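Local atomic coordinates of putative NAD(P)H-flavin oxidoreductase (PDB entry 6WT2), a protein that probably reduces nitro compounds, chloramphenicol among them, using NADH or NADPH as the electron source and FMN as the cofactor. Residues K20-I31 with T201-T211; S48-Q56 with F101-R109. All coordinates share one frame; numbering follows the deposited sequence.

Contact 1 of 2, residues K20-I31 with T201-T211; sequences KSCRHYDAARKI and TFGYRVQEIAT. With FMN (flavin mononucleotide), chain G.
The FMN-binding loop of this nitroreductase runs beside the end of strand 194-203; just past the strand, a single beta bridge pairs Tyr25 with Arg205. Two backbone hydrogen bonds flank that pair. Asp26 N donates to Tyr204 O at 2.7 Å, almost straight at 174°. Val206 N donates to His24 O at 3.0 Å. Water 2 links the same His24 O to Gln207 N. The ring of Tyr25 turns back along the strand, with CG anti to the carbonyl carbon (chi1 -63°). Gly203 has no side chain, and the ring lies close against its backbone. Tyr25 OH shares a hydrogen bond of 2.6 Å with Thr201 OG1, which sits at the ring edge. Cys22 SG lies over one face of this ring, toward the rim.

Beyond the bridge, residues Asp26 to Arg29 make a type I turn. Asp26 OD1 accepts from Ala28 N, an Asx turn. The side chain of Arg29 bends at chi2 and chi3, and its guanidinium stacks over one face of the Tyr204 ring. The two planes are 18° apart, and NH1 stands over the ring centre, a cation-pi stack. Ile31 CG1 packs against CE2 of the same tyrosine, while Ile31 CD1 reaches Phe202 CB at 3.6 Å. At the other end, the extended chain of Lys20 runs alongside Ile209 in the opposite direction. Lys20 NZ donates to Ile209 O at 2.7 Å and also to Thr211 OG1. Ile209 CD1 rests on Cys22 CB at 3.7 Å.

Between these anchored residues, the loop turns two side chains to the cofactor. Ser21 holds the FMN phosphate through both N and OG. Arg23 NE donates to FMN O2 at 2.8 Å and its NH2 to N1, where the positive charge would probably stabilise a reduced flavin.

Contact 2 of 2, residues S48-Q56 with F101-R109; sequences SSVGSEPWQ and FMLESLKRR. With FMN (flavin mononucleotide), chain K; NIO (nicotinic acid), chain E.
Val50 and Arg109 meet at the carboxylate of nicotinic acid. Arg109 NH1 donates to O2 of the ligand at 3.0 Å, and NH2 bonds the same oxygen. O2 sits at the edge of the guanidinium, near its plane, while FMN O4' lies over one face. A bend at chi3 (72°) turns the arginine toward this oxygen, with its CD against Val50 O. Tyr124 OH also bonds Arg109 NH1. The other carboxylate oxygen, O1, takes a weak hydrogen bond from Val50 N at 2.7 Å. Val50 CG1 packs on the pyridine ring. Its other methyl, CG2, presses on CE of selenomethionine Met102 at 3.4 Å, a tight fit.

In the next shell, two waters tie the loop to the helix. Water 4 donates to Val50 O and Ser105 OG; water 5 donates to Gly51 O and Ser105 O. Ser49 O receives both Ser52 N and Ser52 OG, the latter at 2.9 Å. Glu53 N donates to Ser48 OG, also within the loop.

Further out, Arg108 NE makes a salt bridge to Glu53 OE2 at 3.0 Å, from above the carboxylate plane. The two planes stand 75° apart, and the second bond, from NH2, is weak. Glu53 OE1 accepts from Arg215 N of the second subunit. Phe101 turns its ring edge to Glu53 O, with CZ 3.8 Å from that oxygen.

Pro54 centres an inverse gamma turn leading into strand 55-59. Helix 100-108 lies along the loop before this strand, with helix 114-131 packing on Val50 and Met102 through Tyr124, and helix 138-162 covering Pro54 and Trp55.

From the N terminus, the chain leaves helix 9-16 and enters loop 20-31, the first half of contact 1. It passes through helix 33-44 to segment 48-56, which leads into strand 55-59, then through strand 85-92 to helix 100-108. There contact 2 closes a loop of 44 residues, tying the loop before strand 55-59 to this helix. Contact 1 closes a loop of 169 residues around it, tying the N-terminal loop to the end of strand 194-203 and what follows. Both touch the one antiparallel sheet, their centres about 34 Å apart. They serve different FMN molecules. Across the dimer, Arg23 of the second subunit packs on Arg109, so contact 2 meets that subunit's loop 20-31 at one flavin site.

Contact 1 of 2, residues K20-I31 with T201-T211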
loop_
_atom_site.group_PDB
_atom_site.type_symbol
_atom_site.label_atom_id
_atom_site.label_comp_id
_atom_site.label_asym_id
_atom_site.label_seq_id
_atom_site.Cartn_x
_atom_site.Cartn_y
_atom_site.Cartn_z
ATOM N N LYS A 20 6.793 -9.910 -10.578
ATOM C CA LYS A 20 7.129 -9.006 -11.662
ATOM C C LYS A 20 5.822 -8.614 -12.321
ATOM O O LYS A 20 4.909 -9.437 -12.417
ATOM C CB LYS A 20 8.072 -9.655 -12.687
ATOM C CG LYS A 20 9.284 -10.335 -12.073
ATOM C CD LYS A 20 10.069 -11.083 -13.121
ATOM C CE LYS A 20 11.399 -11.582 -12.578
ATOM N NZ LYS A 20 12.322 -11.918 -13.699
ATOM N N SER A 21 5.710 -7.364 -12.749
ATOM C CA SER A 21 4.472 -6.964 -13.408
ATOM C C SER A 21 4.328 -7.706 -14.730
ATOM O O SER A 21 5.244 -7.713 -15.562
ATOM C CB SER A 21 4.436 -5.455 -13.621
ATOM O OG SER A 21 4.255 -4.812 -12.375
ATOM N N CYS A 22 3.175 -8.353 -14.910
ATOM C CA CYS A 22 2.905 -9.187 -16.071
ATOM C C CYS A 22 1.783 -8.563 -16.891
ATOM O O CYS A 22 0.671 -8.377 -16.380
ATOM C CB CYS A 22 2.522 -10.597 -15.625
ATOM S SG CYS A 22 1.950 -11.677 -16.959
ATOM N N ARG A 23 2.060 -8.267 -18.166
ATOM C CA ARG A 23 1.041 -7.673 -19.021
ATOM C C ARG A 23 0.368 -8.673 -19.948
ATOM O O ARG A 23 -0.668 -8.340 -20.537
ATOM C CB ARG A 23 1.624 -6.527 -19.852
ATOM C CG ARG A 23 1.804 -5.251 -19.052
ATOM C CD ARG A 23 3.143 -5.241 -18.332
ATOM N NE ARG A 23 3.332 -4.014 -17.565
ATOM C CZ ARG A 23 4.485 -3.652 -17.011
ATOM N NH1 ARG A 23 5.556 -4.421 -17.146
ATOM N NH2 ARG A 23 4.564 -2.525 -16.323
ATOM N N HIS A 24 0.893 -9.891 -20.047
ATOM C CA HIS A 24 0.450 -10.864 -21.042
ATOM C C HIS A 24 0.397 -12.232 -20.389
ATOM O O HIS A 24 1.437 -12.816 -20.069
ATOM C CB HIS A 24 1.387 -10.884 -22.248
ATOM C CG HIS A 24 1.539 -9.551 -22.896
ATOM N ND1 HIS A 24 0.564 -9.002 -23.698
ATOM C CD2 HIS A 24 2.538 -8.642 -22.837
ATOM C CE1 HIS A 24 0.969 -7.819 -24.127
ATOM N NE2 HIS A 24 2.160 -7.575 -23.612
ATOM N N TYR A 25 -0.810 -12.750 -20.224
ATOM C CA TYR A 25 -1.031 -13.994 -19.515
ATOM C C TYR A 25 -1.341 -15.116 -20.493
ATOM O O TYR A 25 -1.696 -14.878 -21.649
ATOM C CB TYR A 25 -2.187 -13.851 -18.528
ATOM C CG TYR A 25 -1.947 -12.845 -17.427
ATOM C CD1 TYR A 25 -1.269 -13.213 -16.268
ATOM C CD2 TYR A 25 -2.421 -11.538 -17.531
ATOM C CE1 TYR A 25 -1.064 -12.305 -15.226
ATOM C CE2 TYR A 25 -2.218 -10.622 -16.503
ATOM C CZ TYR A 25 -1.544 -11.018 -15.353
ATOM O OH TYR A 25 -1.353 -10.125 -14.328
ATOM N N ASP A 26 -1.192 -16.344 -20.009
ATOM C CA ASP A 26 -1.642 -17.523 -20.742
ATOM C C ASP A 26 -3.164 -17.602 -20.635
ATOM O O ASP A 26 -3.706 -17.935 -19.576
ATOM C CB ASP A 26 -0.968 -18.776 -20.187
ATOM C CG ASP A 26 -1.300 -20.031 -20.991
ATOM O OD1 ASP A 26 -2.352 -20.070 -21.670
ATOM O OD2 ASP A 26 -0.499 -20.985 -20.943
ATOM N N ALA A 27 -3.859 -17.316 -21.738
ATOM C CA ALA A 27 -5.316 -17.243 -21.703
ATOM C C ALA A 27 -5.977 -18.568 -21.340
ATOM O O ALA A 27 -7.135 -18.572 -20.900
ATOM C CB ALA A 27 -5.842 -16.757 -23.056
ATOM N N ALA A 28 -5.290 -19.692 -21.508
ATOM C CA ALA A 28 -5.898 -20.974 -21.187
ATOM C C ALA A 28 -5.744 -21.375 -19.722
ATOM O O ALA A 28 -6.415 -22.319 -19.290
ATOM C CB ALA A 28 -5.318 -22.074 -22.087
ATOM N N ARG A 29 -4.910 -20.684 -18.942
ATOM C CA ARG A 29 -4.591 -21.102 -17.582
ATOM C C ARG A 29 -5.401 -20.302 -16.563
ATOM O O ARG A 29 -5.231 -19.086 -16.446
ATOM C CB ARG A 29 -3.096 -20.944 -17.319
ATOM C CG ARG A 29 -2.262 -22.042 -17.934
ATOM C CD ARG A 29 -1.658 -22.895 -16.840
ATOM N NE ARG A 29 -0.327 -22.436 -16.470
ATOM C CZ ARG A 29 0.222 -22.610 -15.271
ATOM N NH1 ARG A 29 -0.448 -23.215 -14.297
ATOM N NH2 ARG A 29 1.443 -22.165 -15.045
ATOM N N LYS A 30 -6.264 -20.991 -15.816
ATOM C CA LYS A 30 -7.100 -20.361 -14.802
ATOM C C LYS A 30 -6.561 -20.654 -13.405
ATOM O O LYS A 30 -6.163 -21.783 -13.105
ATOM C CB LYS A 30 -8.550 -20.854 -14.912
ATOM C CG LYS A 30 -9.185 -20.629 -16.290
ATOM C CD LYS A 30 -9.179 -19.152 -16.640
ATOM C CE LYS A 30 -9.470 -18.899 -18.104
ATOM N NZ LYS A 30 -9.427 -17.433 -18.381
ATOM N N ILE A 31 -6.561 -19.633 -12.552
ATOM C CA ILE A 31 -6.277 -19.836 -11.137
ATOM C C ILE A 31 -7.429 -20.614 -10.523
ATOM O O ILE A 31 -8.601 -20.285 -10.751
ATOM C CB ILE A 31 -6.086 -18.483 -10.433
ATOM C CG1 ILE A 31 -4.913 -17.696 -11.052
ATOM C CG2 ILE A 31 -5.877 -18.679 -8.953
ATOM C CD1 ILE A 31 -4.977 -16.205 -10.758
ATOM N N THR A 201 -4.459 -7.352 -11.988
ATOM C CA THR A 201 -4.712 -8.578 -12.726
ATOM C C THR A 201 -3.916 -9.718 -12.103
ATOM O O THR A 201 -2.880 -9.502 -11.477
ATOM C CB THR A 201 -4.339 -8.419 -14.210
ATOM O OG1 THR A 201 -2.941 -8.092 -14.346
ATOM C CG2 THR A 201 -5.160 -7.303 -14.839
ATOM N N PHE A 202 -4.406 -10.942 -12.293
ATOM C CA PHE A 202 -3.740 -12.136 -11.787
ATOM C C PHE A 202 -3.861 -13.259 -12.795
ATOM O O PHE A 202 -4.910 -13.425 -13.427
ATOM C CB PHE A 202 -4.341 -12.637 -10.466
ATOM C CG PHE A 202 -4.259 -11.653 -9.340
ATOM C CD1 PHE A 202 -3.203 -11.692 -8.445
ATOM C CD2 PHE A 202 -5.258 -10.707 -9.157
ATOM C CE1 PHE A 202 -3.129 -10.776 -7.402
ATOM C CE2 PHE A 202 -5.192 -9.790 -8.115
ATOM C CZ PHE A 202 -4.120 -9.817 -7.242
ATOM N N GLY A 203 -2.809 -14.063 -12.888
ATOM C CA GLY A 203 -2.825 -15.203 -13.788
ATOM C C GLY A 203 -1.452 -15.834 -13.877
ATOM O O GLY A 203 -0.633 -15.707 -12.965
ATOM N N TYR A 204 -1.220 -16.516 -14.989
ATOM C CA TYR A 204 0.041 -17.184 -15.259
ATOM C C TYR A 204 0.660 -16.578 -16.510
ATOM O O TYR A 204 0.002 -16.497 -17.553
ATOM C CB TYR A 204 -0.183 -18.686 -15.411
ATOM C CG TYR A 204 -0.761 -19.321 -14.171
ATOM C CD1 TYR A 204 0.072 -19.720 -13.130
ATOM C CD2 TYR A 204 -2.138 -19.510 -14.029
ATOM C CE1 TYR A 204 -0.444 -20.299 -11.980
ATOM C CE2 TYR A 204 -2.668 -20.099 -12.873
ATOM C CZ TYR A 204 -1.805 -20.490 -11.858
ATOM O OH TYR A 204 -2.294 -21.060 -10.708
ATOM N N ARG A 205 1.919 -16.161 -16.405
ATOM C CA ARG A 205 2.563 -15.412 -17.477
ATOM C C ARG A 205 2.716 -16.266 -18.733
ATOM O O ARG A 205 2.922 -17.479 -18.671
ATOM C CB ARG A 205 3.935 -14.905 -17.031
ATOM C CG ARG A 205 4.976 -15.999 -16.850
ATOM C CD ARG A 205 6.163 -15.506 -16.040
ATOM N NE ARG A 205 7.116 -16.582 -15.790
ATOM C CZ ARG A 205 7.147 -17.310 -14.676
ATOM N NH1 ARG A 205 6.279 -17.066 -13.703
ATOM N NH2 ARG A 205 8.050 -18.274 -14.530
ATOM N N VAL A 206 2.606 -15.616 -19.888
ATOM C CA VAL A 206 2.726 -16.345 -21.146
ATOM C C VAL A 206 4.181 -16.492 -21.580
ATOM O O VAL A 206 4.503 -17.433 -22.317
ATOM C CB VAL A 206 1.880 -15.675 -22.248
ATOM C CG1 VAL A 206 2.584 -14.456 -22.814
ATOM C CG2 VAL A 206 1.532 -16.666 -23.336
ATOM N N GLN A 207 5.072 -15.618 -21.119
ATOM C CA GLN A 207 6.478 -15.679 -21.502
ATOM C C GLN A 207 7.322 -15.222 -20.320
ATOM O O GLN A 207 6.802 -14.788 -19.289
ATOM C CB GLN A 207 6.753 -14.827 -22.745
ATOM C CG GLN A 207 6.379 -13.360 -22.581
ATOM C CD GLN A 207 6.398 -12.607 -23.896
ATOM O OE1 GLN A 207 6.440 -13.209 -24.968
ATOM N NE2 GLN A 207 6.361 -11.284 -23.820
ATOM N N GLU A 208 8.636 -15.321 -20.472
ATOM C CA GLU A 208 9.505 -14.862 -19.402
ATOM C C GLU A 208 9.455 -13.342 -19.304
ATOM O O GLU A 208 9.248 -12.633 -20.292
ATOM C CB GLU A 208 10.934 -15.360 -19.615
ATOM C CG GLU A 208 11.097 -16.813 -19.182
ATOM C CD GLU A 208 10.283 -17.130 -17.924
ATOM O OE1 GLU A 208 10.647 -16.639 -16.833
ATOM O OE2 GLU A 208 9.268 -17.847 -18.026
ATOM N N ILE A 209 9.592 -12.849 -18.083
ATOM C CA ILE A 209 9.580 -11.422 -17.799
ATOM C C ILE A 209 10.927 -11.050 -17.194
ATOM O O ILE A 209 11.364 -11.667 -16.215
ATOM C CB ILE A 209 8.436 -11.050 -16.844
ATOM C CG1 ILE A 209 7.087 -11.484 -17.426
ATOM C CG2 ILE A 209 8.461 -9.557 -16.534
ATOM C CD1 ILE A 209 5.996 -11.591 -16.381
ATOM N N ALA A 210 11.579 -10.048 -17.774
ATOM C CA ALA A 210 12.844 -9.571 -17.231
ATOM C C ALA A 210 12.622 -8.803 -15.934
ATOM O O ALA A 210 11.656 -8.048 -15.799
ATOM C CB ALA A 210 13.555 -8.680 -18.249
ATOM N N THR A 211 13.536 -8.995 -14.977
ATOM C CA THR A 211 13.510 -8.225 -13.737
ATOM C C THR A 211 13.733 -6.749 -14.030
ATOM O O THR A 211 14.651 -6.392 -14.767
ATOM C CB THR A 211 14.594 -8.721 -12.782
ATOM O OG1 THR A 211 14.466 -10.135 -12.607
ATOM C CG2 THR A 211 14.470 -8.036 -11.438
HETATM N N1 FMN G . 1.670 -1.553 -15.365
HETATM C C2 FMN G . 0.941 -1.464 -16.506
HETATM O O2 FMN G . 1.368 -2.047 -17.528
HETATM N N3 FMN G . -0.231 -0.808 -16.573
HETATM C C4 FMN G . -0.732 -0.123 -15.536
HETATM O O4 FMN G . -1.858 0.425 -15.574
HETATM C C4A FMN G . 0.014 -0.155 -14.268
HETATM N N5 FMN G . -0.387 0.590 -13.221
HETATM C C5A FMN G . 0.253 0.477 -12.027
HETATM C C6 FMN G . -0.359 0.982 -10.876
HETATM C C7 FMN G . 0.295 0.873 -9.658
HETATM C C7M FMN G . -0.333 1.422 -8.396
HETATM C C8 FMN G . 1.601 0.172 -9.573
HETATM C C8M FMN G . 2.242 -0.035 -8.222
HETATM C C9 FMN G . 2.176 -0.392 -10.706
HETATM C C9A FMN G . 1.508 -0.319 -11.923
HETATM N N10 FMN G . 2.052 -0.927 -13.077
HETATM C C10 FMN G . 1.340 -0.821 -14.278
HETATM C "C1'" FMN G . 3.300 -1.698 -13.005
HETATM C "C2'" FMN G . 4.547 -0.802 -12.977
HETATM O "O2'" FMN G . 4.832 -0.246 -14.287
HETATM C "C3'" FMN G . 5.688 -1.653 -12.425
HETATM O "O3'" FMN G . 5.364 -2.013 -11.067
HETATM C "C4'" FMN G . 7.065 -0.979 -12.405
HETATM O "O4'" FMN G . 7.424 -0.580 -13.722
HETATM C "C5'" FMN G . 8.117 -1.925 -11.846
HETATM O "O5'" FMN G . 8.183 -3.126 -12.607
HETATM P P FMN G . 8.001 -4.531 -11.837
HETATM O O1P FMN G . 6.713 -4.297 -11.084
HETATM O O2P FMN G . 7.916 -5.628 -12.857
HETATM O O3P FMN G . 9.147 -4.696 -10.879
HETATM O O HOH W 1 -2.091 -7.080 -16.524
HETATM O O HOH W 2 4.206 -12.945 -19.911
HETATM O O HOH W 3 -3.389 -17.038 -16.914
#

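Contact 2 of 2, residues S48-Q56 with F101-R109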
loop_
_atom_site.group_PDB
_atom_site.type_symbol
_atom_site.label_atom_id
_atom_site.label_comp_id
_atom_site.label_asym_id
_atom_site.label_seq_id
_atom_site.Cartn_x
_atom_site.Cartn_y
_atom_site.Cartn_z
ATOM N N SER A 48 -4.982 -1.984 8.399
ATOM C CA SER A 48 -5.534 -0.712 7.966
ATOM C C SER A 48 -5.558 0.222 9.160
ATOM O O SER A 48 -5.683 -0.220 10.310
ATOM C CB SER A 48 -6.948 -0.867 7.393
ATOM O OG SER A 48 -7.788 -1.524 8.318
ATOM N N SER A 49 -5.467 1.515 8.868
ATOM C CA SER A 49 -5.559 2.532 9.906
ATOM C C SER A 49 -6.837 2.337 10.713
ATOM O O SER A 49 -7.912 2.151 10.141
ATOM C CB SER A 49 -5.535 3.923 9.271
ATOM O OG SER A 49 -5.535 4.934 10.266
ATOM N N VAL A 50 -6.700 2.353 12.047
ATOM C CA VAL A 50 -7.747 2.131 13.050
ATOM C C VAL A 50 -8.587 0.903 12.749
ATOM O O VAL A 50 -9.715 0.791 13.230
ATOM C CB VAL A 50 -8.641 3.376 13.256
ATOM C CG1 VAL A 50 -7.796 4.608 13.497
ATOM C CG2 VAL A 50 -9.644 3.586 12.119
ATOM N N GLY A 51 -8.026 -0.065 12.029
ATOM C CA GLY A 51 -8.799 -1.256 11.711
ATOM C C GLY A 51 -10.024 -0.967 10.877
ATOM O O GLY A 51 -11.023 -1.693 10.972
ATOM N N SER A 52 -9.969 0.070 10.041
ATOM C CA SER A 52 -11.143 0.489 9.282
ATOM C C SER A 52 -11.503 -0.492 8.164
ATOM O O SER A 52 -12.687 -0.619 7.822
ATOM C CB SER A 52 -10.902 1.879 8.696
ATOM O OG SER A 52 -9.705 1.874 7.926
ATOM N N GLU A 53 -10.520 -1.182 7.579
ATOM C CA GLU A 53 -10.740 -2.089 6.457
ATOM C C GLU A 53 -11.601 -1.428 5.374
ATOM O O GLU A 53 -12.646 -1.962 4.993
ATOM C CB GLU A 53 -11.388 -3.383 6.934
ATOM C CG GLU A 53 -10.576 -4.153 7.969
ATOM C CD GLU A 53 -11.348 -5.322 8.566
ATOM O OE1 GLU A 53 -11.847 -6.173 7.789
ATOM O OE2 GLU A 53 -11.452 -5.390 9.822
ATOM N N PRO A 54 -11.198 -0.264 4.877
ATOM C CA PRO A 54 -12.122 0.573 4.107
ATOM C C PRO A 54 -12.167 0.177 2.639
ATOM O O PRO A 54 -12.111 1.031 1.756
ATOM C CB PRO A 54 -11.527 1.971 4.292
ATOM C CG PRO A 54 -10.034 1.698 4.253
ATOM C CD PRO A 54 -9.849 0.338 4.944
ATOM N N TRP A 55 -12.255 -1.119 2.372
ATOM C CA TRP A 55 -12.108 -1.632 1.026
ATOM C C TRP A 55 -13.228 -2.606 0.684
ATOM O O TRP A 55 -13.831 -3.228 1.563
ATOM C CB TRP A 55 -10.764 -2.335 0.849
ATOM C CG TRP A 55 -10.370 -3.279 1.985
ATOM C CD1 TRP A 55 -11.049 -4.383 2.431
ATOM C CD2 TRP A 55 -9.182 -3.199 2.765
ATOM N NE1 TRP A 55 -10.350 -4.982 3.460
ATOM C CE2 TRP A 55 -9.194 -4.279 3.670
ATOM C CE3 TRP A 55 -8.090 -2.322 2.773
ATOM C CZ2 TRP A 55 -8.171 -4.491 4.587
ATOM C CZ3 TRP A 55 -7.080 -2.529 3.691
ATOM C CH2 TRP A 55 -7.118 -3.606 4.575
ATOM N N GLN A 56 -13.507 -2.702 -0.617
ATOM C CA GLN A 56 -14.217 -3.824 -1.216
ATOM C C GLN A 56 -13.351 -4.334 -2.358
ATOM O O GLN A 56 -12.649 -3.545 -2.989
ATOM C CB GLN A 56 -15.591 -3.415 -1.767
ATOM C CG GLN A 56 -16.500 -2.764 -0.769
ATOM C CD GLN A 56 -17.202 -3.779 0.103
ATOM O OE1 GLN A 56 -16.689 -4.174 1.152
ATOM N NE2 GLN A 56 -18.379 -4.218 -0.331
ATOM N N PHE A 101 -20.142 3.448 9.242
ATOM C CA PHE A 101 -19.135 2.489 8.812
ATOM C C PHE A 101 -17.977 2.428 9.796
ATOM O O PHE A 101 -17.461 1.341 10.092
ATOM C CB PHE A 101 -18.641 2.845 7.409
ATOM C CG PHE A 101 -17.533 1.946 6.910
ATOM C CD1 PHE A 101 -17.835 0.775 6.221
ATOM C CD2 PHE A 101 -16.203 2.261 7.141
ATOM C CE1 PHE A 101 -16.832 -0.059 5.768
ATOM C CE2 PHE A 101 -15.185 1.430 6.682
ATOM C CZ PHE A 101 -15.499 0.268 6.002
HETATM N N MSE A 102 -17.551 3.580 10.305
HETATM C CA MSE A 102 -16.464 3.626 11.274
HETATM C C MSE A 102 -16.914 3.090 12.630
HETATM O O MSE A 102 -16.134 2.448 13.329
HETATM C CB MSE A 102 -15.924 5.048 11.408
HETATM C CG MSE A 102 -15.170 5.532 10.149
HETATM SE SE MSE A 102 -13.550 4.497 9.833
HETATM C CE MSE A 102 -12.881 4.595 11.636
ATOM N N LEU A 103 -18.179 3.342 12.990
ATOM C CA LEU A 103 -18.714 2.755 14.215
ATOM C C LEU A 103 -18.607 1.235 14.181
ATOM O O LEU A 103 -18.187 0.610 15.159
ATOM C CB LEU A 103 -20.171 3.186 14.417
ATOM C CG LEU A 103 -20.764 2.691 15.732
ATOM C CD1 LEU A 103 -19.991 3.292 16.896
ATOM C CD2 LEU A 103 -22.257 3.022 15.824
ATOM N N GLU A 104 -18.939 0.629 13.040
ATOM C CA GLU A 104 -18.875 -0.824 12.920
ATOM C C GLU A 104 -17.443 -1.329 13.063
ATOM O O GLU A 104 -17.201 -2.345 13.730
ATOM C CB GLU A 104 -19.491 -1.262 11.583
ATOM C CG GLU A 104 -19.529 -2.773 11.337
ATOM C CD GLU A 104 -20.662 -3.502 12.086
ATOM O OE1 GLU A 104 -21.302 -2.913 12.996
ATOM O OE2 GLU A 104 -20.910 -4.684 11.754
ATOM N N SER A 105 -16.471 -0.628 12.456
ATOM C CA SER A 105 -15.089 -1.076 12.558
ATOM C C SER A 105 -14.579 -0.954 13.986
ATOM O O SER A 105 -13.806 -1.802 14.435
ATOM C CB SER A 105 -14.191 -0.297 11.588
ATOM O OG SER A 105 -14.026 1.051 12.000
ATOM N N LEU A 106 -15.052 0.053 14.725
ATOM C CA LEU A 106 -14.660 0.222 16.121
ATOM C C LEU A 106 -15.185 -0.907 16.997
ATOM O O LEU A 106 -14.474 -1.398 17.879
ATOM C CB LEU A 106 -15.171 1.560 16.642
ATOM C CG LEU A 106 -14.916 1.772 18.133
ATOM C CD1 LEU A 106 -13.436 1.660 18.420
ATOM C CD2 LEU A 106 -15.437 3.132 18.593
ATOM N N LYS A 107 -16.442 -1.310 16.804
ATOM C CA LYS A 107 -16.943 -2.445 17.558
ATOM C C LYS A 107 -16.181 -3.713 17.203
ATOM O O LYS A 107 -15.975 -4.572 18.066
ATOM C CB LYS A 107 -18.444 -2.609 17.313
ATOM C CG LYS A 107 -19.227 -1.366 17.718
ATOM C CD LYS A 107 -20.709 -1.627 17.831
ATOM C CE LYS A 107 -21.401 -1.601 16.495
ATOM N NZ LYS A 107 -22.901 -1.438 16.694
ATOM N N ARG A 108 -15.752 -3.844 15.944
ATOM C CA ARG A 108 -14.998 -5.019 15.527
ATOM C C ARG A 108 -13.608 -5.060 16.159
ATOM O O ARG A 108 -13.020 -6.145 16.258
ATOM C CB ARG A 108 -14.897 -5.055 13.997
ATOM C CG ARG A 108 -14.561 -6.419 13.398
ATOM C CD ARG A 108 -14.818 -6.443 11.881
ATOM N NE ARG A 108 -14.083 -5.379 11.214
ATOM C CZ ARG A 108 -14.652 -4.360 10.579
ATOM N NH1 ARG A 108 -15.984 -4.279 10.489
ATOM N NH2 ARG A 108 -13.880 -3.438 10.017
ATOM N N ARG A 109 -13.072 -3.907 16.587
ATOM C CA ARG A 109 -11.863 -3.876 17.409
ATOM C C ARG A 109 -12.118 -4.309 18.843
ATOM O O ARG A 109 -11.172 -4.371 19.633
ATOM C CB ARG A 109 -11.254 -2.475 17.429
ATOM C CG ARG A 109 -10.933 -1.916 16.077
ATOM C CD ARG A 109 -10.120 -0.639 16.203
ATOM N NE ARG A 109 -8.752 -0.910 16.644
ATOM C CZ ARG A 109 -7.792 0.011 16.725
ATOM N NH1 ARG A 109 -8.049 1.277 16.423
ATOM N NH2 ARG A 109 -6.578 -0.336 17.124
HETATM N N1 FMN K . -1.629 1.361 15.360
HETATM C C2 FMN K . -1.226 2.182 16.370
HETATM O O2 FMN K . -1.217 1.718 17.527
HETATM N N3 FMN K . -0.975 3.491 16.192
HETATM C C4 FMN K . -1.013 4.066 14.974
HETATM O O4 FMN K . -0.678 5.253 14.791
HETATM C C4A FMN K . -1.377 3.223 13.824
HETATM N N5 FMN K . -1.589 3.768 12.611
HETATM C C5A FMN K . -1.819 2.964 11.555
HETATM C C6 FMN K . -1.653 3.481 10.272
HETATM C C7 FMN K . -1.928 2.659 9.192
HETATM C C7M FMN K . -1.748 3.200 7.802
HETATM C C8 FMN K . -2.163 1.209 9.405
HETATM C C8M FMN K . -2.338 0.264 8.245
HETATM C C9 FMN K . -2.319 0.696 10.687
HETATM C C9A FMN K . -2.056 1.508 11.760
HETATM N N10 FMN K . -2.118 0.976 13.063
HETATM C C10 FMN K . -1.780 1.832 14.117
HETATM C "C1'" FMN K . -2.374 -0.450 13.294
HETATM C "C2'" FMN K . -3.872 -0.779 13.141
HETATM O "O2'" FMN K . -4.580 -0.357 14.313
HETATM C "C3'" FMN K . -4.007 -2.280 12.975
HETATM O "O3'" FMN K . -3.417 -2.639 11.722
HETATM C "C4'" FMN K . -5.463 -2.748 12.979
HETATM O "O4'" FMN K . -6.040 -2.349 14.229
HETATM C "C5'" FMN K . -5.529 -4.262 12.826
HETATM O "O5'" FMN K . -4.644 -4.868 13.770
HETATM P P FMN K . -3.538 -5.915 13.249
HETATM O O1P FMN K . -4.321 -6.954 12.501
HETATM O O2P FMN K . -2.835 -6.379 14.491
HETATM O O3P FMN K . -2.663 -5.035 12.370
HETATM N N NIO E . -3.918 6.243 16.187
HETATM C C1 NIO E . -4.259 4.948 16.260
HETATM C C2 NIO E . -4.526 4.220 15.108
HETATM C C3 NIO E . -4.448 4.839 13.865
HETATM C C4 NIO E . -4.107 6.182 13.816
HETATM C C5 NIO E . -3.844 6.865 15.001
HETATM C C6 NIO E . -4.913 2.770 15.205
HETATM O O1 NIO E . -4.975 2.103 14.153
HETATM O O2 NIO E . -5.171 2.274 16.332
HETATM O O HOH W 4 -12.022 1.419 14.253
HETATM O O HOH W 5 -11.909 -3.351 12.935
#